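Local coordinates for DNA polymerase (Bacillus phage phi29, PDB 2PY5), which replicates the viral genome by protein-primed, highly processive strand-displacement synthesis and proofreads its product with a 3'-5' exonuclease, at residues A68-W81 with V403-R415. The protein carries 2 engineered substitutions. Numbering follows the deposited sequence.
Sequences AFIINWLERNGFKW and VPYLKENGALGFR. With EDO (1,2-ethanediol), chain O; nucleotides of chain B.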
loop_
_atom_site.group_PDB
_atom_site.type_symbol
_atom_site.label_atom_id
_atom_site.label_comp_id
_atom_site.label_asym_id
_atom_site.label_seq_id
_atom_site.Cartn_x
_atom_site.Cartn_y
_atom_site.Cartn_z
ATOM N N ALA F 68 -0.238 5.840 -19.989
ATOM C CA ALA F 68 -1.306 6.483 -20.769
ATOM C C ALA F 68 -0.764 7.090 -22.056
ATOM O O ALA F 68 -1.385 6.964 -23.117
ATOM C CB ALA F 68 -2.005 7.539 -19.944
ATOM N N PHE F 69 0.407 7.709 -21.958
ATOM C CA PHE F 69 1.049 8.327 -23.106
ATOM C C PHE F 69 1.507 7.283 -24.117
ATOM O O PHE F 69 1.343 7.462 -25.331
ATOM C CB PHE F 69 2.192 9.254 -22.671
ATOM C CG PHE F 69 1.717 10.458 -21.920
ATOM C CD1 PHE F 69 1.415 10.386 -20.555
ATOM C CD2 PHE F 69 1.521 11.668 -22.569
ATOM C CE1 PHE F 69 0.933 11.511 -19.878
ATOM C CE2 PHE F 69 1.074 12.758 -21.878
ATOM C CZ PHE F 69 0.794 12.682 -20.539
ATOM N N ILE F 70 2.056 6.173 -23.611
ATOM C CA ILE F 70 2.528 5.084 -24.443
ATOM C C ILE F 70 1.389 4.439 -25.208
ATOM O O ILE F 70 1.492 4.211 -26.409
ATOM C CB ILE F 70 3.275 4.045 -23.565
ATOM C CG1 ILE F 70 4.592 4.624 -23.062
ATOM C CG2 ILE F 70 3.518 2.730 -24.302
ATOM C CD1 ILE F 70 5.195 3.859 -21.934
ATOM N N ILE F 71 0.285 4.151 -24.520
ATOM C CA ILE F 71 -0.868 3.513 -25.170
ATOM C C ILE F 71 -1.531 4.459 -26.188
ATOM O O ILE F 71 -1.919 4.021 -27.279
ATOM C CB ILE F 71 -1.852 2.899 -24.160
ATOM C CG1 ILE F 71 -1.158 1.761 -23.404
ATOM C CG2 ILE F 71 -3.069 2.312 -24.885
ATOM C CD1 ILE F 71 -2.029 1.121 -22.337
ATOM N N ASN F 72 -1.664 5.739 -25.831
ATOM C CA ASN F 72 -2.134 6.728 -26.800
ATOM C C ASN F 72 -1.287 6.692 -28.079
ATOM O O ASN F 72 -1.806 6.788 -29.178
ATOM C CB ASN F 72 -2.120 8.140 -26.199
ATOM C CG ASN F 72 -3.416 8.485 -25.483
ATOM O OD1 ASN F 72 -3.563 8.232 -24.263
ATOM N ND2 ASN F 72 -4.358 9.019 -26.210
ATOM N N TRP F 73 0.026 6.547 -27.940
ATOM C CA TRP F 73 0.897 6.488 -29.119
ATOM C C TRP F 73 0.671 5.192 -29.898
ATOM O O TRP F 73 0.499 5.215 -31.111
ATOM C CB TRP F 73 2.369 6.610 -28.719
ATOM C CG TRP F 73 3.325 6.685 -29.883
ATOM C CD1 TRP F 73 3.820 7.822 -30.458
ATOM C CD2 TRP F 73 3.894 5.587 -30.620
ATOM N NE1 TRP F 73 4.646 7.510 -31.494
ATOM C CE2 TRP F 73 4.718 6.149 -31.624
ATOM C CE3 TRP F 73 3.794 4.197 -30.533
ATOM C CZ2 TRP F 73 5.431 5.367 -32.530
ATOM C CZ3 TRP F 73 4.505 3.419 -31.417
ATOM C CH2 TRP F 73 5.304 4.008 -32.425
ATOM N N LEU F 74 0.648 4.064 -29.181
ATOM C CA LEU F 74 0.501 2.772 -29.820
ATOM C C LEU F 74 -0.743 2.757 -30.696
ATOM O O LEU F 74 -0.684 2.354 -31.838
ATOM C CB LEU F 74 0.461 1.639 -28.776
ATOM C CG LEU F 74 1.786 1.355 -28.083
ATOM C CD1 LEU F 74 1.543 0.520 -26.835
ATOM C CD2 LEU F 74 2.755 0.624 -29.012
ATOM N N GLU F 75 -1.860 3.239 -30.140
ATOM C CA GLU F 75 -3.154 3.239 -30.828
ATOM C C GLU F 75 -3.176 4.108 -32.078
ATOM O O GLU F 75 -3.995 3.873 -32.963
ATOM C CB GLU F 75 -4.250 3.686 -29.858
ATOM C CG GLU F 75 -4.548 2.640 -28.770
ATOM C CD GLU F 75 -5.397 1.496 -29.280
ATOM O OE1 GLU F 75 -6.202 1.716 -30.219
ATOM O OE2 GLU F 75 -5.294 0.373 -28.731
ATOM N N ARG F 76 -2.296 5.111 -32.147
ATOM C CA ARG F 76 -2.219 5.991 -33.316
ATOM C C ARG F 76 -1.124 5.608 -34.306
ATOM O O ARG F 76 -0.983 6.232 -35.362
ATOM C CB ARG F 76 -2.011 7.428 -32.853
ATOM C CG ARG F 76 -3.220 8.026 -32.145
ATOM C CD ARG F 76 -2.856 9.353 -31.573
ATOM N NE ARG F 76 -4.014 10.083 -31.050
ATOM C CZ ARG F 76 -4.552 9.852 -29.852
ATOM N NH1 ARG F 76 -4.067 8.926 -29.049
ATOM N NH2 ARG F 76 -5.590 10.564 -29.454
ATOM N N ASN F 77 -0.359 4.582 -33.979
ATOM C CA ASN F 77 0.818 4.227 -34.736
ATOM C C ASN F 77 0.822 2.754 -35.124
ATOM O O ASN F 77 1.890 2.144 -35.288
ATOM C CB ASN F 77 2.065 4.628 -33.967
ATOM C CG ASN F 77 2.335 6.118 -34.058
ATOM O OD1 ASN F 77 2.982 6.585 -35.012
ATOM N ND2 ASN F 77 1.824 6.876 -33.091
ATOM N N GLY F 78 -0.380 2.203 -35.283
ATOM C CA GLY F 78 -0.567 0.912 -35.929
ATOM C C GLY F 78 -0.607 -0.304 -35.021
ATOM O O GLY F 78 -0.561 -1.435 -35.513
ATOM N N PHE F 79 -0.704 -0.076 -33.709
ATOM C CA PHE F 79 -0.777 -1.170 -32.738
ATOM C C PHE F 79 -2.156 -1.241 -32.118
ATOM O O PHE F 79 -2.689 -0.228 -31.682
ATOM C CB PHE F 79 0.260 -0.995 -31.622
ATOM C CG PHE F 79 1.667 -1.187 -32.073
ATOM C CD1 PHE F 79 2.343 -0.171 -32.727
ATOM C CD2 PHE F 79 2.318 -2.394 -31.877
ATOM C CE1 PHE F 79 3.634 -0.341 -33.165
ATOM C CE2 PHE F 79 3.610 -2.569 -32.307
ATOM C CZ PHE F 79 4.271 -1.546 -32.954
ATOM N N LYS F 80 -2.723 -2.438 -32.073
ATOM C CA LYS F 80 -3.974 -2.657 -31.357
ATOM C C LYS F 80 -3.741 -3.597 -30.182
ATOM O O LYS F 80 -2.739 -4.309 -30.127
ATOM C CB LYS F 80 -5.047 -3.221 -32.278
ATOM C CG LYS F 80 -4.826 -4.636 -32.745
ATOM N N TRP F 81 -4.686 -3.609 -29.259
ATOM C CA TRP F 81 -4.623 -4.500 -28.108
ATOM C C TRP F 81 -4.874 -5.950 -28.522
ATOM O O TRP F 81 -5.798 -6.251 -29.308
ATOM C CB TRP F 81 -5.648 -4.082 -27.036
ATOM C CG TRP F 81 -5.448 -4.780 -25.738
ATOM C CD1 TRP F 81 -4.636 -4.390 -24.735
ATOM C CD2 TRP F 81 -6.088 -5.988 -25.292
ATOM N NE1 TRP F 81 -4.705 -5.279 -23.687
ATOM C CE2 TRP F 81 -5.584 -6.272 -24.005
ATOM C CE3 TRP F 81 -7.019 -6.860 -25.859
ATOM C CZ2 TRP F 81 -6.002 -7.397 -23.270
ATOM C CZ3 TRP F 81 -7.429 -7.975 -25.125
ATOM C CH2 TRP F 81 -6.911 -8.224 -23.853
ATOM N N VAL F 403 -9.214 -3.469 -20.142
ATOM C CA VAL F 403 -8.630 -3.389 -21.470
ATOM C C VAL F 403 -8.727 -1.958 -21.970
ATOM O O VAL F 403 -9.817 -1.392 -22.021
ATOM C CB VAL F 403 -9.374 -4.318 -22.447
ATOM C CG1 VAL F 403 -8.839 -4.184 -23.866
ATOM C CG2 VAL F 403 -9.293 -5.768 -21.950
ATOM N N PRO F 404 -7.590 -1.361 -22.348
ATOM C CA PRO F 404 -7.656 0.001 -22.875
ATOM C C PRO F 404 -8.199 0.072 -24.283
ATOM O O PRO F 404 -8.056 -0.880 -25.054
ATOM C CB PRO F 404 -6.208 0.437 -22.875
ATOM C CG PRO F 404 -5.453 -0.825 -23.039
ATOM C CD PRO F 404 -6.211 -1.877 -22.344
ATOM N N TYR F 405 -8.812 1.207 -24.613
ATOM C CA TYR F 405 -9.238 1.494 -25.986
ATOM C C TYR F 405 -9.329 2.996 -26.174
ATOM O O TYR F 405 -9.379 3.742 -25.201
ATOM C CB TYR F 405 -10.576 0.824 -26.291
ATOM C CG TYR F 405 -11.743 1.381 -25.531
ATOM C CD1 TYR F 405 -12.572 2.338 -26.090
ATOM C CD2 TYR F 405 -12.025 0.938 -24.256
ATOM C CE1 TYR F 405 -13.659 2.845 -25.377
ATOM C CE2 TYR F 405 -13.097 1.431 -23.545
ATOM C CZ TYR F 405 -13.902 2.382 -24.099
ATOM O OH TYR F 405 -14.967 2.857 -23.365
ATOM N N LEU F 406 -9.307 3.446 -27.425
ATOM C CA LEU F 406 -9.450 4.874 -27.709
ATOM C C LEU F 406 -10.919 5.207 -27.887
ATOM O O LEU F 406 -11.600 4.637 -28.742
ATOM C CB LEU F 406 -8.666 5.295 -28.956
ATOM C CG LEU F 406 -7.185 5.645 -28.865
ATOM C CD1 LEU F 406 -6.805 6.423 -30.134
ATOM C CD2 LEU F 406 -6.778 6.437 -27.607
ATOM N N LYS F 407 -11.400 6.128 -27.065
ATOM C CA LYS F 407 -12.767 6.640 -27.166
ATOM C C LYS F 407 -12.904 7.533 -28.412
ATOM O O LYS F 407 -11.906 7.891 -29.045
ATOM C CB LYS F 407 -13.126 7.415 -25.886
ATOM C CG LYS F 407 -13.046 6.585 -24.619
ATOM C CD LYS F 407 -13.565 7.309 -23.367
ATOM C CE LYS F 407 -12.703 8.500 -22.969
ATOM N NZ LYS F 407 -13.172 9.112 -21.683
ATOM N N GLU F 408 -14.144 7.874 -28.773
ATOM C CA GLU F 408 -14.405 8.730 -29.944
ATOM C C GLU F 408 -13.613 10.039 -29.917
ATOM O O GLU F 408 -13.140 10.510 -30.963
ATOM C CB GLU F 408 -15.898 9.045 -30.063
ATOM N N ASN F 409 -13.455 10.607 -28.717
ATOM C CA ASN F 409 -12.734 11.869 -28.538
ATOM C C ASN F 409 -11.207 11.732 -28.593
ATOM O O ASN F 409 -10.498 12.739 -28.570
ATOM C CB ASN F 409 -13.148 12.548 -27.223
ATOM C CG ASN F 409 -12.742 11.755 -25.991
ATOM O OD1 ASN F 409 -12.188 10.659 -26.092
ATOM N ND2 ASN F 409 -13.035 12.302 -24.815
ATOM N N GLY F 410 -10.707 10.497 -28.649
ATOM C CA GLY F 410 -9.273 10.254 -28.755
ATOM C C GLY F 410 -8.583 10.065 -27.409
ATOM O O GLY F 410 -7.353 9.949 -27.352
ATOM N N ALA F 411 -9.355 10.064 -26.319
ATOM C CA ALA F 411 -8.811 9.758 -24.986
ATOM C C ALA F 411 -8.984 8.275 -24.681
ATOM O O ALA F 411 -9.863 7.615 -25.249
ATOM C CB ALA F 411 -9.504 10.586 -23.908
ATOM N N LEU F 412 -8.143 7.745 -23.790
ATOM C CA LEU F 412 -8.259 6.364 -23.382
ATOM C C LEU F 412 -9.490 6.118 -22.518
ATOM O O LEU F 412 -9.777 6.887 -21.586
ATOM C CB LEU F 412 -7.018 5.936 -22.598
ATOM C CG LEU F 412 -5.759 5.730 -23.428
ATOM C CD1 LEU F 412 -4.617 5.328 -22.532
ATOM C CD2 LEU F 412 -5.998 4.671 -24.528
ATOM N N GLY F 413 -10.180 5.022 -22.814
ATOM C CA GLY F 413 -11.203 4.465 -21.955
ATOM C C GLY F 413 -10.787 3.046 -21.616
ATOM O O GLY F 413 -9.798 2.531 -22.167
ATOM N N PHE F 414 -11.516 2.427 -20.695
ATOM C CA PHE F 414 -11.199 1.087 -20.215
ATOM C C PHE F 414 -12.462 0.265 -20.090
ATOM O O PHE F 414 -13.492 0.756 -19.595
ATOM C CB PHE F 414 -10.470 1.184 -18.882
ATOM C CG PHE F 414 -9.227 2.012 -18.968
ATOM C CD1 PHE F 414 -9.282 3.390 -18.830
ATOM C CD2 PHE F 414 -8.016 1.424 -19.250
ATOM C CE1 PHE F 414 -8.149 4.165 -18.953
ATOM C CE2 PHE F 414 -6.868 2.198 -19.377
ATOM C CZ PHE F 414 -6.935 3.559 -19.227
ATOM N N ARG F 415 -12.409 -0.964 -20.595
ATOM C CA ARG F 415 -13.534 -1.883 -20.507
ATOM C C ARG F 415 -13.104 -3.079 -19.683
ATOM O O ARG F 415 -11.951 -3.471 -19.723
ATOM C CB ARG F 415 -14.003 -2.333 -21.899
ATOM C CG ARG F 415 -12.990 -3.096 -22.742
ATOM C CD ARG F 415 -13.593 -3.501 -24.057
ATOM N NE ARG F 415 -12.620 -4.067 -24.983
ATOM C CZ ARG F 415 -12.219 -5.337 -24.987
ATOM N NH1 ARG F 415 -12.686 -6.204 -24.106
ATOM N NH2 ARG F 415 -11.334 -5.736 -25.888
HETATM C C1 EDO O . -13.891 -1.142 -27.522
HETATM O O1 EDO O . -12.982 -2.232 -27.329
HETATM C C2 EDO O . -15.222 -1.421 -26.818
HETATM O O2 EDO O . -15.558 -0.410 -25.852
ATOM P P DT B 5 -13.435 2.211 -13.465
ATOM O OP1 DT B 5 -14.617 2.274 -12.565
ATOM O OP2 DT B 5 -13.290 1.098 -14.431
ATOM O "O5'" DT B 5 -13.388 3.551 -14.342
ATOM C "C5'" DT B 5 -13.569 4.818 -13.734
ATOM C "C4'" DT B 5 -12.943 5.905 -14.586
ATOM O "O4'" DT B 5 -11.498 5.813 -14.540
ATOM C "C3'" DT B 5 -13.288 5.864 -16.067
ATOM O "O3'" DT B 5 -13.387 7.195 -16.549
ATOM C "C2'" DT B 5 -12.115 5.121 -16.702
ATOM C "C1'" DT B 5 -10.973 5.642 -15.849
ATOM N N1 DT B 5 -9.814 4.722 -15.672
ATOM C C2 DT B 5 -8.534 5.197 -15.874
ATOM O O2 DT B 5 -8.233 6.352 -16.203
ATOM N N3 DT B 5 -7.570 4.241 -15.642
ATOM C C4 DT B 5 -7.749 2.923 -15.261
ATOM O O4 DT B 5 -6.787 2.183 -15.074
ATOM C C5 DT B 5 -9.107 2.505 -15.059
ATOM C C7 DT B 5 -9.430 1.108 -14.643
ATOM C C6 DT B 5 -10.072 3.416 -15.270
HETATM O O HOH W 1 -8.842 1.573 -29.501
#
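Gly410 O, at the turn of the 403-415 hairpin, accepts a hydrogen bond from Arg76 NH2 at 2.8 Å, the donor lying in the carbonyl plane on a lone pair and the oxygen close to the guanidinium plane. Arg76 NH1 bonds back to Asn72 O at 3.1 Å, so two carbonyls fix the rotation of the guanidinium, and Leu406 CD1 rests over one of its faces. Leu406 CG meets Glu75 CB at 3.7 Å as the two side chains run past each other in opposite directions. The Glu75 chain, bent at chi2 (-78°), sends OE1 to a water that also accepts from Leu406 N, while OE2 bonds to Tyr90 OH. Deeper in, the two branches of Ile71 serve different strands: CG2 lies 3.8 Å from Leu412 CD2, and Ile71 CD1 lies 4.0 Å from Pro404 CG. At the far end, CG anti to the backbone N (chi1 -169°) carries the Trp81 indole out to strand 403-406, where Val403 CG1 sits over one face in a CH-pi contact, 3.8 Å from the centroid of the six-membered ring; Trp81 NE1 is held by Thr92 OG1. The two-stranded TPR2 hairpin of the polymerization region thus leans on the exonuclease domain, while, further along strand 412-415, the base of thymidine DT5 of chain B, in the bound single-stranded DNA, lies over one face of the Phe414 ring. Strand 403-406 passes helix 68-76 at 57°, and Pro404 also packs on strand 89-94, which pairs with edge strand 80-81.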